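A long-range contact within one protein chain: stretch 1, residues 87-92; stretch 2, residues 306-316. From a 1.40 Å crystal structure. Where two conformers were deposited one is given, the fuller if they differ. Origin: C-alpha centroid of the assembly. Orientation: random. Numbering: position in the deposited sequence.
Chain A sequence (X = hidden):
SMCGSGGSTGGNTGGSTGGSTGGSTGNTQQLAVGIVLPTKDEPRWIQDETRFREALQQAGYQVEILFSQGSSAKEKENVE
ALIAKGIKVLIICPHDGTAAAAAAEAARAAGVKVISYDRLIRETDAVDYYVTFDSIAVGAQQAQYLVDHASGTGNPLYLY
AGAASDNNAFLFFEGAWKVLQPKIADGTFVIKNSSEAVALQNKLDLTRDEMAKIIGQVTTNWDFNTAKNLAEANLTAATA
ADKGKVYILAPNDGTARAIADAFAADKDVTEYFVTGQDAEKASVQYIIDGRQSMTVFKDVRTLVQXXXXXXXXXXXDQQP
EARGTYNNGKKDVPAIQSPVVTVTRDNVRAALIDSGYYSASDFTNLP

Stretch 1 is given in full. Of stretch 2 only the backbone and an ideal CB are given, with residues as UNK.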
# COMPACT_ATOMS: atom_id res chain seq x y z
N ILE A 87 11.55 -22.18 13.45
CA ILE A 87 10.70 -21.99 12.29
C ILE A 87 11.31 -22.57 11.01
O ILE A 87 12.53 -22.55 10.81
CB ILE A 87 10.22 -20.54 12.05
CG1 ILE A 87 11.34 -19.60 11.58
CG2 ILE A 87 9.44 -20.03 13.26
CD1 ILE A 87 10.78 -18.34 10.93
N LYS A 88 10.44 -23.07 10.16
CA LYS A 88 10.80 -23.55 8.83
C LYS A 88 10.33 -22.63 7.72
O LYS A 88 10.83 -22.72 6.60
CB LYS A 88 10.21 -24.94 8.59
CG LYS A 88 10.73 -26.02 9.54
CD LYS A 88 12.24 -26.10 9.52
CE LYS A 88 12.78 -27.04 10.58
NZ LYS A 88 13.95 -26.43 11.27
N VAL A 89 9.37 -21.75 8.04
CA VAL A 89 8.84 -20.79 7.06
C VAL A 89 8.70 -19.45 7.75
O VAL A 89 8.12 -19.36 8.83
CB VAL A 89 7.45 -21.19 6.52
CG1 VAL A 89 6.96 -20.18 5.49
CG2 VAL A 89 7.46 -22.59 5.90
N LEU A 90 9.21 -18.42 7.10
CA LEU A 90 9.11 -17.03 7.56
C LEU A 90 8.15 -16.30 6.63
O LEU A 90 8.38 -16.27 5.41
CB LEU A 90 10.48 -16.36 7.50
CG LEU A 90 10.52 -14.87 7.83
CD1 LEU A 90 10.15 -14.55 9.27
CD2 LEU A 90 11.90 -14.34 7.46
N ILE A 91 7.10 -15.70 7.19
CA ILE A 91 6.25 -14.76 6.45
C ILE A 91 6.65 -13.37 6.96
O ILE A 91 6.52 -13.08 8.15
CB ILE A 91 4.76 -15.02 6.74
CG1 ILE A 91 4.34 -16.41 6.22
CG2 ILE A 91 3.90 -13.92 6.14
CD1 ILE A 91 3.08 -16.92 6.88
N ILE A 92 7.15 -12.54 6.06
CA ILE A 92 7.75 -11.26 6.47
C ILE A 92 7.37 -10.10 5.56
O ILE A 92 7.60 -10.16 4.35
CB ILE A 92 9.30 -11.35 6.60
CG1 ILE A 92 9.89 -9.98 6.98
CG2 ILE A 92 9.96 -11.94 5.35
CD1 ILE A 92 11.31 -10.07 7.48
N UNK A 306 -3.64 -16.68 1.56
CA UNK A 306 -2.61 -17.03 0.56
C UNK A 306 -1.29 -17.33 1.24
O UNK A 306 -0.61 -18.29 0.91
CB UNK A 306 -2.43 -15.90 -0.46
N UNK A 307 -0.95 -16.52 2.23
CA UNK A 307 0.30 -16.73 2.99
C UNK A 307 0.26 -17.99 3.86
O UNK A 307 1.25 -18.73 3.94
CB UNK A 307 0.58 -15.51 3.88
N UNK A 308 -0.86 -18.21 4.52
CA UNK A 308 -0.99 -19.39 5.37
C UNK A 308 -0.92 -20.64 4.47
O UNK A 308 -0.22 -21.60 4.77
CB UNK A 308 -2.29 -19.35 6.17
N UNK A 309 -1.68 -20.63 3.38
CA UNK A 309 -1.70 -21.77 2.46
C UNK A 309 -0.28 -22.08 1.94
O UNK A 309 0.16 -23.24 1.88
CB UNK A 309 -2.64 -21.49 1.29
N UNK A 310 0.47 -21.05 1.58
CA UNK A 310 1.81 -21.26 1.05
C UNK A 310 2.71 -21.82 2.12
O UNK A 310 3.47 -22.76 1.87
CB UNK A 310 2.39 -19.96 0.50
N UNK A 311 2.62 -21.27 3.34
CA UNK A 311 3.39 -21.79 4.46
C UNK A 311 3.10 -23.25 4.77
O UNK A 311 4.02 -24.06 4.92
CB UNK A 311 3.12 -20.94 5.71
N UNK A 312 1.82 -23.59 4.82
CA UNK A 312 1.41 -24.96 5.12
C UNK A 312 1.92 -25.90 4.02
O UNK A 312 2.38 -27.01 4.31
CB UNK A 312 -0.11 -25.05 5.25
N UNK A 313 1.85 -25.46 2.77
CA UNK A 313 2.38 -26.30 1.68
C UNK A 313 3.87 -26.58 1.90
O UNK A 313 4.33 -27.73 1.85
CB UNK A 313 2.17 -25.62 0.32
N UNK A 314 4.63 -25.54 2.20
CA UNK A 314 6.06 -25.71 2.46
C UNK A 314 6.37 -26.59 3.67
O UNK A 314 7.33 -27.34 3.65
CB UNK A 314 6.71 -24.34 2.66
N UNK A 315 5.54 -26.51 4.70
CA UNK A 315 5.72 -27.34 5.87
C UNK A 315 5.54 -28.82 5.55
O UNK A 315 6.14 -29.69 6.19
CB UNK A 315 4.74 -26.92 6.97
N UNK A 316 4.69 -29.06 4.56
CA UNK A 316 4.41 -30.40 4.02
C UNK A 316 5.38 -30.82 2.92
O UNK A 316 5.16 -31.81 2.23
CB UNK A 316 2.98 -30.45 3.47

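Residues 306-315 form a helix running nearly antiparallel to strand 89-92 at 163°, with the axes 9.1 Å apart at closest approach. Stretch 1 offers it the methyls of Val-89 and Ile-91, while Leu-90 points away; no hydrogen bond crosses between the stretches, so shape and apolarity govern the fit.

At 306 the CB finds nothing of stretch 1 within 5.5 Å, and many side chains would serve. It is Asp-306, whose OD2 is hydrogen-bonded elsewhere in the structure.

Position 307 points its CB toward the strand, 4.2 Å from CD1 of Ile-91. Ile-91 CD1 also lies 3.9 Å from the backbone O of 307, so a small apolar residue suits the limited space; Gly or Ala would be the first guesses, with Ala better for a helix. The residue is Ala-307, its CB packing on Ile-91 CD1.

Position 308 points away and 309 is out of reach, so stretch 1 restricts neither; they are Ile-308 and Lys-309. At 310 the CB points sideways, without a neighbour in stretch 1, and again several residues would do; Ala-310 occupies it.

Position 311 is the tightest place by backbone distance: its CA is 6.1 Å from the CA of Val-89. An ideal CB there already sits 3.9 Å from Val-89 CG1 and 4.2 Å from Ile-91 CD1, so a single methyl makes contact with both side chains. Ala is the natural expectation, though Gly or Ser could be accommodated. Ala-311 is found, and its CB bridges the two strand residues.

Position 312 points away and 313 is out of reach, so stretch 1 would accept polar or apolar side chains at both; they are Val-312 and Ala-313.

At 314 the CB points toward the strand, 3.8 Å from Val-89 CG2. Ala would already make this contact, but a longer apolar chain could also fit if it continued past the valine. Leu-314, with chi1 m and chi2 t, does so: its CB packs on CG2, while its CG and both methyls lie farther from that atom.

At 315 the CB points sideways and remains 5.2 Å from Val-89 CG2, so a longer apolar chain, such as Leu, Met or Ile, could reach what Ala could not. Leu-315 brings CD2 to 4.0 Å from Val-89 CG2 and 3.9 Å from Lys-88 CB, covering the aliphatic base of a lysine whose end leads away.

Position 316 leaves helical phi/psi at -87/11, out of reach of stretch 1. A polar residue is plausible, and Gln-316 is present.

Stretch 2 (306-316) DAIKAAVALLQ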
# COMPACT_ATOMS: atom_id res chain seq x y z
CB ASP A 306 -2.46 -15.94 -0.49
CG ASP A 306 -3.53 -16.00 -1.54
OD1 ASP A 306 -4.32 -16.97 -1.60
OD2 ASP A 306 -3.55 -15.04 -2.35
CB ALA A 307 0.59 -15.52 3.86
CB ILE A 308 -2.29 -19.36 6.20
CG1 ILE A 308 -2.22 -18.23 7.24
CG2 ILE A 308 -2.50 -20.72 6.89
CD1 ILE A 308 -3.55 -17.91 7.89
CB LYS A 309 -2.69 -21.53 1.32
CG LYS A 309 -4.16 -21.59 1.75
CD LYS A 309 -5.14 -21.53 0.58
CE LYS A 309 -5.57 -20.12 0.19
NZ LYS A 309 -6.61 -20.19 -0.87
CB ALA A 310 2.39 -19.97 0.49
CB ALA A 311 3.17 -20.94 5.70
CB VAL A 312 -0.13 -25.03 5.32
CG1 VAL A 312 -0.64 -26.48 5.30
CG2 VAL A 312 -0.50 -24.33 6.61
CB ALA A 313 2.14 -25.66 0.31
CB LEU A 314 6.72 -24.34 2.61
CG LEU A 314 6.70 -23.50 1.34
CD1 LEU A 314 6.95 -22.05 1.64
CD2 LEU A 314 7.73 -23.99 0.35
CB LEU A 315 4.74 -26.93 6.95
CG LEU A 315 5.04 -25.60 7.65
CD1 LEU A 315 3.92 -25.35 8.65
CD2 LEU A 315 6.41 -25.60 8.34
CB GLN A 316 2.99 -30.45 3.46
CG GLN A 316 1.90 -30.35 4.51
CD GLN A 316 0.51 -30.09 3.95
OE1 GLN A 316 -0.48 -30.49 4.55
NE2 GLN A 316 0.44 -29.44 2.79
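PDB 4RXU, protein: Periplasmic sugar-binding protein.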